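Local coordinates for protein glucose-6-phosphate 1-dehydrogenase (PDB 4LGV) that catalyses, as a glucose-6-phosphate 1-dehydrogenase, the oxidation of glucose 6-phosphate to 6-phosphogluconolactone with a nicotinamide coenzyme as electron acceptor, at residues 152-157 / 180-185; 215-220 / 372-377; 251-256 / 442-447; 407-412 / 416-421. One frame throughout, in Å; residues are numbered along the deposited sequence.

Overall arrangement
Interaction 1 belongs to the NAD-binding region with its parallel sheet, while interactions 2, 3 and 4 fall in the C-terminal family region built on a large mixed sheet. Interactions 1 and 2 lie on opposite sides of the chain's centre, their own centres 42 Å apart. Interactions 3 and 4 sit closer to that centre, each with its centre about 27 to 28 Å from that of interaction 1. Their nearest atoms are about 9 Å apart, and helices 413-424 and 434-449 are consecutive. Both have neighbours in the peptide Asp192 to Lys197, whose sequence matches the substrate-binding motif of this family, so they probably border the active site. Interaction 2 lies beside a subunit interface, with hydrogen bonds to a second subunit.

Interaction 1 of 4, residues 152-157 / 180-185; sequences DLLERA and RAVLDE
Leu154 and Leu183 are the closest backbone positions, CA to CA 7.7 Å, in two loops that enter the adjacent parallel strands 158-162 and 188-191. A type II turn from Leu154 to Ala157, closed by Ala157 N on Leu154 O at 3.0 Å, presents Leu154 towards the other loop. The two leucine side chains cross at about a right angle: Leu183 CD2 reaches both methyls of Leu154, with CD1 at 4.1 Å. Val182 adds only CG2, 4.2 Å from Leu154 CD1. Arg180 steadies the second loop, its NE bonding Leu183 O at 3.0 Å (156°), with the oxygen in the guanidinium plane. Leu154 and Val182 also rest on helix 141-150. These loops lie at the N-terminal ends of the strands of the Rossmann-type sheet, opposite the C-terminal ends where such folds bind dinucleotides. Between residues 152-157 and 180-185 methyl groups make the contact, with no hydrogen bond; just beyond, Gln187 NE2 bonds Ala157 O, adding a polar tie between the loops.

Interaction 2 of 4, residues 215-220 / 372-377; sequences KLWDRD and NQIVLR
The backbone N of Asp220 bonds to Asp218 OD1 at 3.0 Å (143°), closing an Asx turn directly after Leu216 and Trp217, the two residues that touch strand 373-379. The donor stands above the carboxylate plane, 36° out of it. A tighter bend precedes this turn: Trp217 is the centre of an inverse gamma turn, marked by a weak bond from Asp218 N to Leu216 O. With chi1 at -142°, off the staggered positions, the indole extends its six-membered ring towards the strand. Leu376, approaching from the opposite direction, sets CD1 at the ring edge, near its plane and 4.1 Å from Trp217 CH2; Trp217 CZ2 is equally near. Ile374, two residues earlier on the same strand face, puts its CD1 obliquely to the ring, 4.3 Å from Trp217 CZ3. That methyl also meets Leu216 CD1 at 4.2 Å, so it touches both residues of the bend. The indole NE1 is satisfied by Val263 O, and Leu206 of helix 200-209 touches both Trp217 and Leu376. The contact thus seats the loop before strand 222-230 on the mixed sheet, beside a subunit interface where Asn372 bonds Asn210 and Ala212 of the second subunit. Across the segments the chemistry is wholly apolar and buried, while the one indole N-H is spent on a carbonyl, leaving the carbon atoms of the six-membered ring to meet the strand's methyl groups.

Interaction 3 of 4, residues 251-256 / 442-447; sequences VVQNHL and RIVQPV
Gln253 and Val444, their CA atoms 6.5 Å apart, mark the near point between helices 246-264 and 434-449, a helix-helix contact in the alpha-plus-beta C-terminal region. The apolar contacts all converge on Val444. Its CG1 meets the backbone at Gln253 CA, 4.2 Å away, and lies 4.4 Å from Val252 CG1, while its CG2 is 4.3 Å from Gln253 CG. Val252 also packs on Leu337, which seats helix 246-264 on strand 335-340 of the mixed sheet. The polar contribution comes from the end of Gln253: with chi2 at -89° its amide bends away from Val444, and NE2 bonds Thr440 OG1, one turn earlier on the partner helix. Backbone bonding is irregular on both sides. Helix 434-449 is kinked at Pro446 and Val447; proline has no N-H to give. Helix 246-264 widens into a pi-type turn spanning the contact, where Leu256 N bonds Val251 O at 2.8 Å.

Interaction 4 of 4, residues 407-412 / 416-421; sequences VDLGEP and YERLLY
Leu409 carries CG anti to its carbonyl carbon (chi1 -62°), and Arg418 departs from its helix with CG opposite the backbone N (chi1 -178°) and the chain extended as far as NE, which brings the leucine methyl close to the guanidinium group. The side chains cross at about a right angle. Leu409 CD1 lies 3.4 Å from Arg418 NH1, obliquely to the guanidinium plane, and 4.1 Å from Arg418 CD. This is a van der Waals contact; the polar needs of NH1 are met by the carbonyl oxygens of Gly196 and Gln198, which probably help to hold the group in place. Lys197, between those two, gives NZ to Leu409 O, so both partners meet one peptide that probably belongs to the family's substrate-binding region. The loop joins strand 395-404 to helix 413-424 and makes an Asx turn, Asp408 OD1 taking Gly410 N at 2.9 Å as well as Asp381 N. Where loop becomes helix, Tyr416 N points at Pro412 O in a weak bond of 3.4 Å, fairly straight at 161°. The same oxygen lies 3.7 Å from Tyr416 CB, while the phenol ring leads away towards helix 41-56 and its OH bonds Tyr133 OH and Thr47 OG1.

Interaction 1 of 4, residues 152-157 / 180-185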
loop_
_atom_site.group_PDB
_atom_site.type_symbol
_atom_site.label_atom_id
_atom_site.label_comp_id
_atom_site.label_asym_id
_atom_site.label_seq_id
_atom_site.Cartn_x
_atom_site.Cartn_y
_atom_site.Cartn_z
ATOM N N ASP A 152 -22.972 35.554 -39.768
ATOM C CA ASP A 152 -21.592 35.818 -39.352
ATOM C C ASP A 152 -21.539 36.447 -37.966
ATOM O O ASP A 152 -20.826 37.412 -37.753
ATOM C CB ASP A 152 -20.868 36.740 -40.375
ATOM C CG ASP A 152 -19.352 36.382 -40.529
ATOM O OD1 ASP A 152 -18.956 35.192 -40.712
ATOM O OD2 ASP A 152 -18.529 37.312 -40.428
ATOM N N LEU A 153 -22.250 35.876 -37.019
ATOM C CA LEU A 153 -22.284 36.421 -35.645
ATOM C C LEU A 153 -21.659 35.519 -34.588
ATOM O O LEU A 153 -21.851 35.747 -33.414
ATOM C CB LEU A 153 -23.735 36.720 -35.265
ATOM C CG LEU A 153 -24.376 37.949 -35.942
ATOM C CD1 LEU A 153 -25.863 38.086 -35.616
ATOM C CD2 LEU A 153 -23.612 39.208 -35.537
ATOM N N LEU A 154 -20.865 34.538 -34.998
ATOM C CA LEU A 154 -20.302 33.524 -34.071
ATOM C C LEU A 154 -18.795 33.618 -33.775
ATOM O O LEU A 154 -18.308 32.946 -32.874
ATOM C CB LEU A 154 -20.647 32.115 -34.570
ATOM C CG LEU A 154 -22.145 31.789 -34.516
ATOM C CD1 LEU A 154 -22.388 30.417 -35.120
ATOM C CD2 LEU A 154 -22.702 31.832 -33.095
ATOM N N GLU A 155 -18.080 34.454 -34.507
ATOM C CA GLU A 155 -16.659 34.679 -34.271
ATOM C C GLU A 155 -16.575 35.314 -32.895
ATOM O O GLU A 155 -17.294 36.264 -32.576
ATOM C CB GLU A 155 -16.012 35.579 -35.354
ATOM N N ARG A 156 -15.757 34.718 -32.058
ATOM C CA ARG A 156 -15.550 35.221 -30.699
ATOM C C ARG A 156 -16.762 35.093 -29.814
ATOM O O ARG A 156 -16.853 35.748 -28.774
ATOM C CB ARG A 156 -15.072 36.691 -30.677
ATOM C CG ARG A 156 -13.573 36.836 -30.901
ATOM C CD ARG A 156 -13.227 38.290 -31.135
ATOM N NE ARG A 156 -14.219 38.829 -32.039
ATOM C CZ ARG A 156 -14.481 40.116 -32.178
ATOM N NH1 ARG A 156 -13.825 41.035 -31.458
ATOM N NH2 ARG A 156 -15.416 40.479 -33.039
ATOM N N ALA A 157 -17.704 34.269 -30.235
ATOM C CA ALA A 157 -18.888 34.045 -29.451
ATOM C C ALA A 157 -18.783 32.753 -28.658
ATOM O O ALA A 157 -17.968 31.897 -28.951
ATOM C CB ALA A 157 -20.124 34.015 -30.329
ATOM N N ARG A 180 -21.753 21.528 -33.728
ATOM C CA ARG A 180 -20.313 21.440 -33.999
ATOM C C ARG A 180 -19.976 21.738 -35.476
ATOM O O ARG A 180 -18.847 22.056 -35.807
ATOM C CB ARG A 180 -19.773 20.079 -33.578
ATOM C CG ARG A 180 -19.769 19.861 -32.077
ATOM C CD ARG A 180 -18.673 20.669 -31.345
ATOM N NE ARG A 180 -17.486 20.978 -32.192
ATOM C CZ ARG A 180 -16.438 20.188 -32.424
ATOM N NH1 ARG A 180 -16.324 18.999 -31.868
ATOM N NH2 ARG A 180 -15.488 20.608 -33.235
ATOM N N ALA A 181 -20.969 21.686 -36.348
ATOM C CA ALA A 181 -20.748 22.115 -37.709
ATOM C C ALA A 181 -20.355 23.600 -37.760
ATOM O O ALA A 181 -19.680 24.001 -38.678
ATOM C CB ALA A 181 -22.012 21.888 -38.556
ATOM N N VAL A 182 -20.830 24.415 -36.810
ATOM C CA VAL A 182 -20.509 25.850 -36.819
ATOM C C VAL A 182 -19.781 26.369 -35.561
ATOM O O VAL A 182 -19.316 27.505 -35.549
ATOM C CB VAL A 182 -21.757 26.703 -37.087
ATOM C CG1 VAL A 182 -22.278 26.507 -38.527
ATOM C CG2 VAL A 182 -22.870 26.396 -36.104
ATOM N N LEU A 183 -19.714 25.558 -34.507
ATOM C CA LEU A 183 -19.049 25.939 -33.264
ATOM C C LEU A 183 -17.962 24.930 -32.898
ATOM O O LEU A 183 -18.152 23.740 -33.055
ATOM C CB LEU A 183 -20.057 25.991 -32.121
ATOM C CG LEU A 183 -21.172 27.045 -32.232
ATOM C CD1 LEU A 183 -22.323 26.762 -31.248
ATOM C CD2 LEU A 183 -20.610 28.423 -31.996
ATOM N N ASP A 184 -16.861 25.422 -32.367
ATOM C CA ASP A 184 -15.936 24.575 -31.617
ATOM C C ASP A 184 -16.549 24.162 -30.300
ATOM O O ASP A 184 -17.424 24.847 -29.759
ATOM C CB ASP A 184 -14.618 25.309 -31.331
ATOM C CG ASP A 184 -13.906 25.755 -32.610
ATOM O OD1 ASP A 184 -13.985 25.024 -33.626
ATOM O OD2 ASP A 184 -13.298 26.848 -32.591
ATOM N N GLU A 185 -16.060 23.058 -29.766
ATOM C CA GLU A 185 -16.547 22.510 -28.500
ATOM C C GLU A 185 -16.422 23.556 -27.424
ATOM O O GLU A 185 -17.271 23.628 -26.576
ATOM C CB GLU A 185 -15.759 21.227 -28.093
ATOM C CG GLU A 185 -16.153 20.617 -26.725
ATOM C CD GLU A 185 -17.646 20.260 -26.605
ATOM O OE1 GLU A 185 -18.324 20.074 -27.661
ATOM O OE2 GLU A 185 -18.146 20.175 -25.446
#

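Interaction 2 of 4, residues 215-220 / 372-377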
loop_
_atom_site.group_PDB
_atom_site.type_symbol
_atom_site.label_atom_id
_atom_site.label_comp_id
_atom_site.label_asym_id
_atom_site.label_seq_id
_atom_site.Cartn_x
_atom_site.Cartn_y
_atom_site.Cartn_z
ATOM N N LYS A 215 -4.820 8.641 0.878
ATOM C CA LYS A 215 -4.406 7.281 1.176
ATOM C C LYS A 215 -5.535 6.275 1.222
ATOM O O LYS A 215 -5.292 5.108 0.963
ATOM C CB LYS A 215 -3.706 7.227 2.528
ATOM C CG LYS A 215 -2.272 7.697 2.474
ATOM C CD LYS A 215 -1.503 6.755 1.528
ATOM C CE LYS A 215 -0.014 6.660 1.783
ATOM N NZ LYS A 215 0.463 8.044 1.657
ATOM N N LEU A 216 -6.749 6.702 1.548
ATOM C CA LEU A 216 -7.891 5.816 1.672
ATOM C C LEU A 216 -8.707 5.715 0.385
ATOM O O LEU A 216 -9.616 4.904 0.294
ATOM C CB LEU A 216 -8.807 6.309 2.798
ATOM C CG LEU A 216 -8.188 6.580 4.166
ATOM C CD1 LEU A 216 -9.155 7.182 5.157
ATOM C CD2 LEU A 216 -7.612 5.288 4.728
ATOM N N TRP A 217 -8.363 6.484 -0.638
ATOM C CA TRP A 217 -9.315 6.722 -1.726
ATOM C C TRP A 217 -9.165 5.775 -2.918
ATOM O O TRP A 217 -9.015 6.188 -4.067
ATOM C CB TRP A 217 -9.156 8.186 -2.179
ATOM C CG TRP A 217 -10.416 8.838 -2.531
ATOM C CD1 TRP A 217 -11.028 8.820 -3.749
ATOM C CD2 TRP A 217 -11.199 9.675 -1.696
ATOM N NE1 TRP A 217 -12.196 9.561 -3.688
ATOM C CE2 TRP A 217 -12.315 10.097 -2.444
ATOM C CE3 TRP A 217 -11.081 10.112 -0.382
ATOM C CZ2 TRP A 217 -13.262 10.978 -1.929
ATOM C CZ3 TRP A 217 -12.044 10.957 0.142
ATOM C CH2 TRP A 217 -13.110 11.388 -0.625
ATOM N N ASP A 218 -9.188 4.492 -2.624
ATOM C CA ASP A 218 -9.110 3.422 -3.626
ATOM C C ASP A 218 -9.688 2.086 -3.079
ATOM O O ASP A 218 -10.108 2.009 -1.919
ATOM C CB ASP A 218 -7.713 3.264 -4.138
ATOM C CG ASP A 218 -6.739 2.832 -3.066
ATOM O OD1 ASP A 218 -7.125 2.080 -2.152
ATOM O OD2 ASP A 218 -5.565 3.220 -3.140
ATOM N N ARG A 219 -9.785 1.076 -3.943
ATOM C CA ARG A 219 -10.417 -0.198 -3.610
ATOM C C ARG A 219 -9.735 -0.968 -2.498
ATOM O O ARG A 219 -10.292 -1.951 -2.004
ATOM C CB ARG A 219 -10.425 -1.095 -4.851
ATOM C CG ARG A 219 -9.035 -1.473 -5.325
ATOM C CD ARG A 219 -9.040 -1.957 -6.758
ATOM N NE ARG A 219 -9.750 -3.229 -6.883
ATOM C CZ ARG A 219 -9.221 -4.430 -6.620
ATOM N NH1 ARG A 219 -8.003 -4.568 -6.143
ATOM N NH2 ARG A 219 -9.950 -5.495 -6.834
ATOM N N ASP A 220 -8.525 -0.566 -2.111
ATOM C CA ASP A 220 -7.829 -1.283 -1.054
ATOM C C ASP A 220 -8.430 -0.872 0.282
ATOM O O ASP A 220 -8.331 -1.637 1.267
ATOM C CB ASP A 220 -6.314 -1.018 -1.058
ATOM C CG ASP A 220 -5.601 -1.613 -2.274
ATOM O OD1 ASP A 220 -6.137 -2.519 -2.932
ATOM O OD2 ASP A 220 -4.454 -1.204 -2.556
ATOM N N ASN A 372 -15.902 1.816 9.183
ATOM C CA ASN A 372 -15.690 3.237 9.003
ATOM C C ASN A 372 -16.343 3.707 7.690
ATOM O O ASN A 372 -16.470 2.924 6.712
ATOM C CB ASN A 372 -14.189 3.553 8.966
ATOM C CG ASN A 372 -13.465 3.311 10.304
ATOM O OD1 ASN A 372 -12.255 3.365 10.341
ATOM N ND2 ASN A 372 -14.186 3.124 11.386
ATOM N N GLN A 373 -16.743 4.967 7.671
ATOM C CA GLN A 373 -17.325 5.580 6.467
ATOM C C GLN A 373 -16.835 6.999 6.260
ATOM O O GLN A 373 -16.626 7.753 7.194
ATOM C CB GLN A 373 -18.850 5.604 6.612
ATOM C CG GLN A 373 -19.436 4.220 6.482
ATOM C CD GLN A 373 -20.887 4.131 6.912
ATOM O OE1 GLN A 373 -21.746 4.845 6.426
ATOM N NE2 GLN A 373 -21.161 3.176 7.770
ATOM N N ILE A 374 -16.661 7.348 5.000
ATOM C CA ILE A 374 -16.407 8.719 4.588
ATOM C C ILE A 374 -17.673 9.212 3.928
ATOM O O ILE A 374 -18.077 8.650 2.944
ATOM C CB ILE A 374 -15.277 8.792 3.580
ATOM C CG1 ILE A 374 -13.977 8.315 4.234
ATOM C CG2 ILE A 374 -15.106 10.218 3.087
ATOM C CD1 ILE A 374 -12.830 8.158 3.259
ATOM N N VAL A 375 -18.282 10.251 4.475
ATOM C CA VAL A 375 -19.516 10.794 3.928
ATOM C C VAL A 375 -19.309 12.205 3.401
ATOM O O VAL A 375 -18.869 13.077 4.118
ATOM C CB VAL A 375 -20.607 10.814 4.979
ATOM C CG1 VAL A 375 -21.933 11.156 4.341
ATOM C CG2 VAL A 375 -20.734 9.461 5.668
ATOM N N LEU A 376 -19.646 12.417 2.144
ATOM C CA LEU A 376 -19.594 13.722 1.524
ATOM C C LEU A 376 -21.014 14.227 1.261
ATOM O O LEU A 376 -21.700 13.657 0.428
ATOM C CB LEU A 376 -18.837 13.625 0.187
ATOM C CG LEU A 376 -17.439 13.000 0.238
ATOM C CD1 LEU A 376 -16.874 12.832 -1.137
ATOM C CD2 LEU A 376 -16.488 13.842 1.048
ATOM N N ARG A 377 -21.460 15.259 1.974
ATOM C CA ARG A 377 -22.687 15.927 1.636
ATOM C C ARG A 377 -22.380 16.966 0.543
ATOM O O ARG A 377 -21.591 17.872 0.751
ATOM C CB ARG A 377 -23.327 16.613 2.865
ATOM C CG ARG A 377 -24.713 17.162 2.535
ATOM C CD ARG A 377 -25.537 17.632 3.739
ATOM N NE ARG A 377 -24.811 18.609 4.510
ATOM C CZ ARG A 377 -24.407 18.441 5.759
ATOM N NH1 ARG A 377 -24.740 17.340 6.433
ATOM N NH2 ARG A 377 -23.688 19.385 6.344
#

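Interaction 3 of 4, residues 251-256 / 442-447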
loop_
_atom_site.group_PDB
_atom_site.type_symbol
_atom_site.label_atom_id
_atom_site.label_comp_id
_atom_site.label_asym_id
_atom_site.label_seq_id
_atom_site.Cartn_x
_atom_site.Cartn_y
_atom_site.Cartn_z
ATOM N N VAL A 251 -31.669 13.781 -13.464
ATOM C CA VAL A 251 -30.558 13.901 -12.475
ATOM C C VAL A 251 -29.404 12.910 -12.604
ATOM O O VAL A 251 -28.270 13.206 -12.182
ATOM C CB VAL A 251 -31.075 13.852 -11.009
ATOM C CG1 VAL A 251 -32.055 14.968 -10.732
ATOM C CG2 VAL A 251 -31.790 12.539 -10.721
ATOM N N VAL A 252 -29.654 11.755 -13.191
ATOM C CA VAL A 252 -28.633 10.714 -13.229
ATOM C C VAL A 252 -27.611 10.895 -14.356
ATOM O O VAL A 252 -26.397 10.924 -14.098
ATOM C CB VAL A 252 -29.254 9.307 -13.292
ATOM C CG1 VAL A 252 -28.172 8.236 -13.385
ATOM C CG2 VAL A 252 -30.076 9.045 -12.049
ATOM N N GLN A 253 -28.118 11.009 -15.577
ATOM C CA GLN A 253 -27.306 11.034 -16.788
ATOM C C GLN A 253 -26.166 12.037 -16.727
ATOM O O GLN A 253 -25.048 11.741 -17.127
ATOM C CB GLN A 253 -28.203 11.309 -18.005
ATOM C CG GLN A 253 -27.478 11.484 -19.342
ATOM C CD GLN A 253 -27.074 12.919 -19.599
ATOM O OE1 GLN A 253 -27.857 13.827 -19.404
ATOM N NE2 GLN A 253 -25.826 13.136 -20.017
ATOM N N ASN A 254 -26.449 13.220 -16.247
ATOM C CA ASN A 254 -25.466 14.310 -16.204
ATOM C C ASN A 254 -25.024 14.570 -14.756
ATOM O O ASN A 254 -23.895 14.286 -14.399
ATOM C CB ASN A 254 -26.040 15.575 -16.864
ATOM C CG ASN A 254 -24.983 16.578 -17.233
ATOM O OD1 ASN A 254 -23.875 16.210 -17.557
ATOM N ND2 ASN A 254 -25.315 17.857 -17.174
ATOM N N HIS A 255 -25.926 15.070 -13.918
ATOM C CA HIS A 255 -25.561 15.525 -12.561
ATOM C C HIS A 255 -24.855 14.475 -11.713
ATOM O O HIS A 255 -23.703 14.678 -11.288
ATOM C CB HIS A 255 -26.814 16.036 -11.842
ATOM C CG HIS A 255 -26.573 16.589 -10.469
ATOM N ND1 HIS A 255 -25.544 17.451 -10.185
ATOM C CD2 HIS A 255 -27.261 16.438 -9.304
ATOM C CE1 HIS A 255 -25.579 17.779 -8.901
ATOM N NE2 HIS A 255 -26.624 17.198 -8.347
ATOM N N LEU A 256 -25.523 13.354 -11.462
ATOM C CA LEU A 256 -25.009 12.408 -10.501
ATOM C C LEU A 256 -23.810 11.652 -11.038
ATOM O O LEU A 256 -22.884 11.374 -10.292
ATOM C CB LEU A 256 -26.097 11.454 -10.016
ATOM C CG LEU A 256 -27.180 12.060 -9.163
ATOM C CD1 LEU A 256 -28.188 11.023 -8.662
ATOM C CD2 LEU A 256 -26.599 12.780 -7.965
ATOM N N ARG A 442 -24.387 6.579 -23.263
ATOM C CA ARG A 442 -24.134 5.149 -23.477
ATOM C C ARG A 442 -24.417 4.371 -22.195
ATOM O O ARG A 442 -25.077 3.340 -22.225
ATOM C CB ARG A 442 -22.681 4.923 -23.885
ATOM C CG ARG A 442 -22.265 3.449 -23.890
ATOM C CD ARG A 442 -20.784 3.238 -24.122
ATOM N NE ARG A 442 -19.931 3.802 -23.066
ATOM C CZ ARG A 442 -19.749 3.291 -21.846
ATOM N NH1 ARG A 442 -20.362 2.197 -21.452
ATOM N NH2 ARG A 442 -18.919 3.876 -21.000
ATOM N N ILE A 443 -23.941 4.894 -21.065
ATOM C CA ILE A 443 -24.106 4.220 -19.789
ATOM C C ILE A 443 -25.568 4.002 -19.428
ATOM O O ILE A 443 -25.940 2.895 -19.049
ATOM C CB ILE A 443 -23.365 4.972 -18.669
ATOM C CG1 ILE A 443 -21.870 4.834 -18.890
ATOM C CG2 ILE A 443 -23.691 4.411 -17.308
ATOM C CD1 ILE A 443 -21.046 5.837 -18.140
ATOM N N VAL A 444 -26.402 5.022 -19.588
ATOM C CA VAL A 444 -27.820 4.941 -19.135
ATOM C C VAL A 444 -28.766 4.343 -20.179
ATOM O O VAL A 444 -29.870 3.938 -19.856
ATOM C CB VAL A 444 -28.392 6.301 -18.663
ATOM C CG1 VAL A 444 -27.548 6.896 -17.549
ATOM C CG2 VAL A 444 -28.532 7.305 -19.810
ATOM N N GLN A 445 -28.343 4.286 -21.432
ATOM C CA GLN A 445 -29.260 3.893 -22.511
ATOM C C GLN A 445 -30.077 2.602 -22.250
ATOM O O GLN A 445 -31.229 2.555 -22.573
ATOM C CB GLN A 445 -28.496 3.795 -23.829
ATOM C CG GLN A 445 -29.409 3.664 -25.021
ATOM C CD GLN A 445 -30.256 4.910 -25.136
ATOM O OE1 GLN A 445 -31.445 4.818 -25.368
ATOM N NE2 GLN A 445 -29.672 6.080 -24.834
ATOM N N PRO A 446 -29.467 1.561 -21.670
ATOM C CA PRO A 446 -30.191 0.294 -21.573
ATOM C C PRO A 446 -31.392 0.408 -20.671
ATOM O O PRO A 446 -32.420 -0.216 -20.931
ATOM C CB PRO A 446 -29.164 -0.663 -20.973
ATOM C CG PRO A 446 -27.862 -0.130 -21.442
ATOM C CD PRO A 446 -28.018 1.380 -21.446
ATOM N N VAL A 447 -31.280 1.241 -19.648
ATOM C CA VAL A 447 -32.413 1.531 -18.763
ATOM C C VAL A 447 -33.506 2.352 -19.462
ATOM O O VAL A 447 -34.704 2.198 -19.174
ATOM C CB VAL A 447 -31.895 2.229 -17.490
ATOM C CG1 VAL A 447 -32.989 2.977 -16.775
ATOM C CG2 VAL A 447 -31.294 1.195 -16.571
#

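Interaction 4 of 4, residues 407-412 / 416-421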
loop_
_atom_site.group_PDB
_atom_site.type_symbol
_atom_site.label_atom_id
_atom_site.label_comp_id
_atom_site.label_asym_id
_atom_site.label_seq_id
_atom_site.Cartn_x
_atom_site.Cartn_y
_atom_site.Cartn_z
ATOM N N VAL A 407 -19.430 26.102 0.028
ATOM C CA VAL A 407 -20.485 27.027 0.497
ATOM C C VAL A 407 -21.853 26.465 0.111
ATOM O O VAL A 407 -21.982 25.691 -0.858
ATOM C CB VAL A 407 -20.352 28.474 -0.102
ATOM C CG1 VAL A 407 -19.043 29.138 0.337
ATOM C CG2 VAL A 407 -20.455 28.455 -1.645
ATOM N N ASP A 408 -22.875 26.891 0.848
ATOM C CA ASP A 408 -24.197 26.392 0.664
ATOM C C ASP A 408 -24.838 26.980 -0.624
ATOM O O ASP A 408 -24.979 28.207 -0.779
ATOM C CB ASP A 408 -25.064 26.700 1.875
ATOM C CG ASP A 408 -26.481 26.148 1.712
ATOM O OD1 ASP A 408 -26.690 25.158 0.981
ATOM O OD2 ASP A 408 -27.385 26.701 2.325
ATOM N N LEU A 409 -25.183 26.072 -1.530
ATOM C CA LEU A 409 -25.853 26.377 -2.796
ATOM C C LEU A 409 -27.222 25.663 -2.847
ATOM O O LEU A 409 -27.678 25.267 -3.916
ATOM C CB LEU A 409 -24.960 25.935 -4.014
ATOM C CG LEU A 409 -23.590 26.633 -4.135
ATOM C CD1 LEU A 409 -22.680 25.986 -5.213
ATOM C CD2 LEU A 409 -23.725 28.155 -4.381
ATOM N N GLY A 410 -27.870 25.497 -1.688
ATOM C CA GLY A 410 -29.164 24.823 -1.605
ATOM C C GLY A 410 -30.287 25.567 -2.306
ATOM O O GLY A 410 -31.041 24.960 -3.094
ATOM N N GLU A 411 -30.419 26.872 -2.019
ATOM C CA GLU A 411 -31.470 27.671 -2.651
ATOM C C GLU A 411 -31.188 27.704 -4.176
ATOM O O GLU A 411 -30.085 28.054 -4.586
ATOM C CB GLU A 411 -31.596 29.073 -2.041
ATOM C CG GLU A 411 -32.630 29.167 -0.903
ATOM C CD GLU A 411 -34.074 28.926 -1.374
ATOM O OE1 GLU A 411 -34.527 29.578 -2.347
ATOM O OE2 GLU A 411 -34.769 28.073 -0.777
ATOM N N PRO A 412 -32.188 27.299 -4.996
ATOM C CA PRO A 412 -31.969 27.138 -6.456
ATOM C C PRO A 412 -31.416 28.378 -7.157
ATOM O O PRO A 412 -30.677 28.235 -8.105
ATOM C CB PRO A 412 -33.361 26.753 -7.013
ATOM C CG PRO A 412 -34.327 26.860 -5.874
ATOM C CD PRO A 412 -33.542 26.865 -4.592
ATOM N N TYR A 416 -27.961 28.832 -10.122
ATOM C CA TYR A 416 -28.291 29.394 -11.399
ATOM C C TYR A 416 -27.462 30.643 -11.720
ATOM O O TYR A 416 -26.850 30.731 -12.785
ATOM C CB TYR A 416 -29.775 29.686 -11.433
ATOM C CG TYR A 416 -30.193 30.137 -12.768
ATOM C CD1 TYR A 416 -30.441 29.228 -13.790
ATOM C CD2 TYR A 416 -30.270 31.475 -13.042
ATOM C CE1 TYR A 416 -30.772 29.645 -15.058
ATOM C CE2 TYR A 416 -30.621 31.924 -14.310
ATOM C CZ TYR A 416 -30.875 31.002 -15.324
ATOM O OH TYR A 416 -31.262 31.456 -16.557
ATOM N N GLU A 417 -27.360 31.573 -10.794
ATOM C CA GLU A 417 -26.497 32.754 -11.005
ATOM C C GLU A 417 -25.010 32.404 -11.147
ATOM O O GLU A 417 -24.273 33.036 -11.912
ATOM C CB GLU A 417 -26.698 33.788 -9.883
ATOM C CG GLU A 417 -26.264 33.342 -8.502
ATOM C CD GLU A 417 -26.722 34.275 -7.378
ATOM O OE1 GLU A 417 -27.303 35.281 -7.710
ATOM O OE2 GLU A 417 -26.501 34.002 -6.172
ATOM N N ARG A 418 -24.544 31.420 -10.383
ATOM C CA ARG A 418 -23.164 30.964 -10.511
ATOM C C ARG A 418 -22.875 30.473 -11.941
ATOM O O ARG A 418 -21.841 30.771 -12.511
ATOM C CB ARG A 418 -22.943 29.836 -9.510
ATOM C CG ARG A 418 -21.552 29.268 -9.470
ATOM C CD ARG A 418 -21.503 28.103 -8.513
ATOM N NE ARG A 418 -20.157 27.579 -8.439
ATOM C CZ ARG A 418 -19.820 26.318 -8.166
ATOM N NH1 ARG A 418 -20.749 25.370 -7.977
ATOM N NH2 ARG A 418 -18.550 26.007 -8.070
ATOM N N LEU A 419 -23.786 29.700 -12.522
ATOM C CA LEU A 419 -23.597 29.193 -13.888
ATOM C C LEU A 419 -23.598 30.295 -14.921
ATOM O O LEU A 419 -22.790 30.273 -15.853
ATOM C CB LEU A 419 -24.696 28.197 -14.263
ATOM C CG LEU A 419 -24.549 26.845 -13.622
ATOM C CD1 LEU A 419 -25.794 26.018 -13.838
ATOM C CD2 LEU A 419 -23.355 26.093 -14.157
ATOM N N LEU A 420 -24.483 31.275 -14.738
ATOM C CA LEU A 420 -24.611 32.378 -15.702
ATOM C C LEU A 420 -23.370 33.203 -15.700
ATOM O O LEU A 420 -22.869 33.609 -16.746
ATOM C CB LEU A 420 -25.795 33.316 -15.361
ATOM C CG LEU A 420 -26.993 33.338 -16.284
ATOM C CD1 LEU A 420 -27.890 34.501 -15.873
ATOM C CD2 LEU A 420 -26.604 33.481 -17.749
ATOM N N TYR A 421 -22.881 33.484 -14.500
ATOM C CA TYR A 421 -21.663 34.280 -14.354
ATOM C C TYR A 421 -20.477 33.519 -14.949
ATOM O O TYR A 421 -19.659 34.092 -15.684
ATOM C CB TYR A 421 -21.440 34.616 -12.886
ATOM C CG TYR A 421 -20.216 35.459 -12.595
ATOM C CD1 TYR A 421 -20.248 36.843 -12.688
ATOM C CD2 TYR A 421 -19.016 34.860 -12.203
ATOM C CE1 TYR A 421 -19.138 37.626 -12.396
ATOM C CE2 TYR A 421 -17.896 35.629 -11.912
ATOM C CZ TYR A 421 -17.973 37.015 -12.000
ATOM O OH TYR A 421 -16.843 37.770 -11.735
#